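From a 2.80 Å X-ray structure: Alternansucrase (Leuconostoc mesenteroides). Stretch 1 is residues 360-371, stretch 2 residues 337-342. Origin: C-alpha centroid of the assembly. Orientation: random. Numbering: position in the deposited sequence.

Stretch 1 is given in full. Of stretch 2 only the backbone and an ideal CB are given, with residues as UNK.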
# COMPACT_ATOMS: atom_id res chain seq x y z
N PHE A 360 -9.17 -29.34 -42.51
CA PHE A 360 -8.76 -28.87 -41.19
C PHE A 360 -7.96 -29.96 -40.47
O PHE A 360 -8.18 -31.13 -40.70
CB PHE A 360 -9.98 -28.48 -40.37
CG PHE A 360 -9.66 -27.94 -39.01
CD1 PHE A 360 -9.45 -26.58 -38.80
CD2 PHE A 360 -9.53 -28.79 -37.93
CE1 PHE A 360 -9.14 -26.09 -37.55
CE2 PHE A 360 -9.21 -28.31 -36.67
CZ PHE A 360 -9.00 -26.95 -36.48
N MET A 361 -7.01 -29.54 -39.62
CA MET A 361 -6.28 -30.43 -38.72
C MET A 361 -5.72 -29.67 -37.52
O MET A 361 -5.05 -28.65 -37.69
CB MET A 361 -5.14 -31.12 -39.46
CG MET A 361 -4.39 -32.15 -38.62
SD MET A 361 -3.38 -33.33 -39.54
CE MET A 361 -4.50 -33.91 -40.82
N TYR A 362 -6.03 -30.13 -36.32
CA TYR A 362 -5.54 -29.53 -35.08
C TYR A 362 -4.40 -30.37 -34.53
O TYR A 362 -4.56 -31.57 -34.33
CB TYR A 362 -6.64 -29.39 -34.02
CG TYR A 362 -6.10 -29.07 -32.65
CD1 TYR A 362 -5.56 -27.82 -32.36
CD2 TYR A 362 -6.11 -30.01 -31.63
CE1 TYR A 362 -5.05 -27.54 -31.10
CE2 TYR A 362 -5.61 -29.72 -30.38
CZ TYR A 362 -5.08 -28.50 -30.12
OH TYR A 362 -4.57 -28.22 -28.88
N PHE A 363 -3.26 -29.73 -34.28
CA PHE A 363 -2.09 -30.43 -33.75
C PHE A 363 -1.98 -30.36 -32.21
O PHE A 363 -1.91 -29.28 -31.62
CB PHE A 363 -0.84 -29.94 -34.45
CG PHE A 363 -0.87 -30.18 -35.91
CD1 PHE A 363 -0.47 -31.39 -36.42
CD2 PHE A 363 -1.33 -29.21 -36.78
CE1 PHE A 363 -0.52 -31.64 -37.77
CE2 PHE A 363 -1.37 -29.44 -38.14
CZ PHE A 363 -0.97 -30.66 -38.64
N ASP A 364 -2.00 -31.54 -31.61
CA ASP A 364 -2.08 -31.78 -30.17
C ASP A 364 -1.20 -30.86 -29.34
O ASP A 364 -0.08 -30.57 -29.73
CB ASP A 364 -1.62 -33.23 -29.93
CG ASP A 364 -2.32 -33.89 -28.79
OD1 ASP A 364 -2.49 -33.26 -27.71
OD2 ASP A 364 -2.70 -35.06 -28.98
N ALA A 365 -1.69 -30.44 -28.17
CA ALA A 365 -0.86 -29.73 -27.20
C ALA A 365 0.21 -30.63 -26.56
O ALA A 365 1.30 -30.17 -26.24
CB ALA A 365 -1.74 -29.12 -26.12
N ASP A 366 -0.12 -31.92 -26.39
CA ASP A 366 0.79 -32.90 -25.74
C ASP A 366 1.98 -33.24 -26.62
O ASP A 366 3.11 -32.96 -26.26
CB ASP A 366 0.05 -34.21 -25.40
CG ASP A 366 -1.00 -34.04 -24.31
OD1 ASP A 366 -1.18 -32.90 -23.80
OD2 ASP A 366 -1.66 -35.06 -23.97
N THR A 367 1.73 -33.85 -27.77
CA THR A 367 2.79 -34.37 -28.63
C THR A 367 2.84 -33.77 -30.03
O THR A 367 3.70 -34.13 -30.81
CB THR A 367 2.68 -35.91 -28.77
OG1 THR A 367 1.44 -36.26 -29.38
CG2 THR A 367 2.78 -36.60 -27.41
N GLY A 368 1.91 -32.88 -30.35
CA GLY A 368 1.81 -32.31 -31.69
C GLY A 368 1.16 -33.16 -32.76
O GLY A 368 1.18 -32.79 -33.94
N ALA A 369 0.59 -34.30 -32.38
CA ALA A 369 -0.03 -35.21 -33.35
C ALA A 369 -1.38 -34.69 -33.85
O ALA A 369 -2.24 -34.30 -33.07
CB ALA A 369 -0.18 -36.61 -32.77
N GLY A 370 -1.57 -34.75 -35.16
CA GLY A 370 -2.75 -34.20 -35.82
C GLY A 370 -4.03 -34.99 -35.62
O GLY A 370 -4.07 -36.18 -35.90
N LYS A 371 -5.06 -34.30 -35.14
CA LYS A 371 -6.40 -34.85 -35.02
C LYS A 371 -7.28 -34.10 -36.01
O LYS A 371 -7.11 -32.91 -36.25
CB LYS A 371 -6.96 -34.63 -33.62
CG LYS A 371 -5.99 -34.85 -32.46
CD LYS A 371 -6.46 -34.12 -31.20
CE LYS A 371 -5.38 -34.08 -30.13
NZ LYS A 371 -5.34 -35.34 -29.32
N UNK A 337 2.23 -43.65 -38.10
CA UNK A 337 0.78 -43.58 -38.23
C UNK A 337 0.15 -42.27 -37.80
O UNK A 337 -1.07 -42.16 -37.78
CB UNK A 337 0.15 -44.71 -37.42
N UNK A 338 0.98 -41.27 -37.49
CA UNK A 338 0.52 -39.98 -36.98
C UNK A 338 1.18 -38.85 -37.74
O UNK A 338 2.32 -38.99 -38.21
CB UNK A 338 0.81 -39.85 -35.48
N UNK A 339 0.46 -37.73 -37.85
CA UNK A 339 0.88 -36.60 -38.66
C UNK A 339 1.20 -35.39 -37.77
O UNK A 339 0.43 -34.98 -36.92
CB UNK A 339 -0.20 -36.25 -39.68
N UNK A 340 2.39 -34.85 -38.00
CA UNK A 340 2.91 -33.72 -37.25
C UNK A 340 3.22 -32.60 -38.23
O UNK A 340 3.47 -32.88 -39.40
CB UNK A 340 4.15 -34.11 -36.44
N UNK A 341 3.18 -31.36 -37.75
CA UNK A 341 3.50 -30.24 -38.59
C UNK A 341 4.77 -29.56 -38.09
O UNK A 341 4.81 -29.08 -36.98
CB UNK A 341 2.33 -29.25 -38.64
N UNK A 342 5.78 -29.50 -38.94
CA UNK A 342 7.02 -28.81 -38.61
C UNK A 342 7.10 -27.55 -39.44
O UNK A 342 6.84 -27.56 -40.64
CB UNK A 342 8.24 -29.70 -38.85

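Position 337 has phi/psi of 75/7, and its ideal CB has nothing of stretch 1 within 5.5 Å. The positive phi by itself favours glycine, with asparagine or aspartate as less common alternatives. The residue is Gly337, which makes no contact here.

Position 338 begins an extended segment (phi/psi -132/150). Its CA-to-CB bond points toward stretch 1, yet the ideal CB finds just the methyl of Ala369, CB to CB 4.3 Å. No charge or polar side chain lies close by, so many residues would suit, long polar ones included. The deposited residue is Lys338, whose CB and NZ each lie 4.4 Å from Ala369 CB.

At position 339 the carbonyl O lies 2.7 Å from Gly370 N, with an N-H...O angle of 146°, a hydrogen bond that any side chain would allow. Its N binds a water at 2.9 Å, which in turn donates to Gly370 O at 2.9 Å. The CB points sideways, with its ideal position 4.3 Å from Met361 SD; a small or beta-branched residue with an apolar branch is reasonable. It is Thr339, chi1 -55° (m), whose CG2 packs 4.2 Å from Met361 SD, while OG1 is hydrogen-bonded elsewhere in the structure.

Position 340 points its CB away from stretch 1, but the ideal CB is still 4.1 Å from Gly368 O. A short side chain would gain little, whereas a long or aromatic one could turn back over the 367-369 turn; Phe, Tyr, Trp or Met are all plausible. The deposited Tyr340 (chi1 -57°, m) does turn back. Thr367 O sits at its ring edge, 3.4 Å from Tyr340 CE1, and the methyl of Ala369 makes an apolar contact, CB to Tyr340 CE1 3.8 Å.

Position 341 directs its CB toward stretch 1, with the ideal CB 3.6 Å from Phe363 CZ. The aromatic ring invites an aliphatic CH, which almost any side chain can supply, provided that its remainder leads away from the ring. Tyr341, with chi1 166° (t), meets that condition: its CB lies 3.7 Å from the Phe363 ring centroid, 16° off the normal, a CH-pi contact over one face, and the phenol leads away. A second water accepts from Tyr341 N at 2.7 Å and donates to Gly368 O at 2.6 Å.

Position 342 has nothing of stretch 1 within 5.5 Å of its ideal CB, so the choice is unconstrained here. It is Leu342.

Stretch 2 337-342: GKTYYL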
# COMPACT_ATOMS: atom_id res chain seq x y z
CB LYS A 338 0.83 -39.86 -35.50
CG LYS A 338 -0.08 -40.66 -34.59
CD LYS A 338 0.70 -41.22 -33.42
CE LYS A 338 -0.19 -41.87 -32.40
NZ LYS A 338 -0.84 -40.81 -31.58
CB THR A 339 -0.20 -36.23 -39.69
OG1 THR A 339 -0.51 -37.39 -40.47
CG2 THR A 339 0.27 -35.12 -40.62
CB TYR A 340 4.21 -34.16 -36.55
CG TYR A 340 4.05 -35.34 -35.63
CD1 TYR A 340 3.67 -35.16 -34.31
CD2 TYR A 340 4.30 -36.62 -36.08
CE1 TYR A 340 3.54 -36.23 -33.45
CE2 TYR A 340 4.19 -37.71 -35.22
CZ TYR A 340 3.82 -37.51 -33.91
OH TYR A 340 3.67 -38.57 -33.06
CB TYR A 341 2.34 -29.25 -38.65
CG TYR A 341 2.74 -27.89 -39.22
CD1 TYR A 341 3.24 -27.79 -40.51
CD2 TYR A 341 2.62 -26.73 -38.46
CE1 TYR A 341 3.59 -26.56 -41.03
CE2 TYR A 341 2.98 -25.51 -38.96
CZ TYR A 341 3.47 -25.42 -40.25
OH TYR A 341 3.82 -24.18 -40.74
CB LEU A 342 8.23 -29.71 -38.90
CG LEU A 342 8.15 -31.13 -38.28
CD1 LEU A 342 8.90 -32.15 -39.09
CD2 LEU A 342 8.69 -31.18 -36.86
O HOH W 1 -1.95 -38.13 -36.28
O HOH W 2 2.75 -31.04 -35.06
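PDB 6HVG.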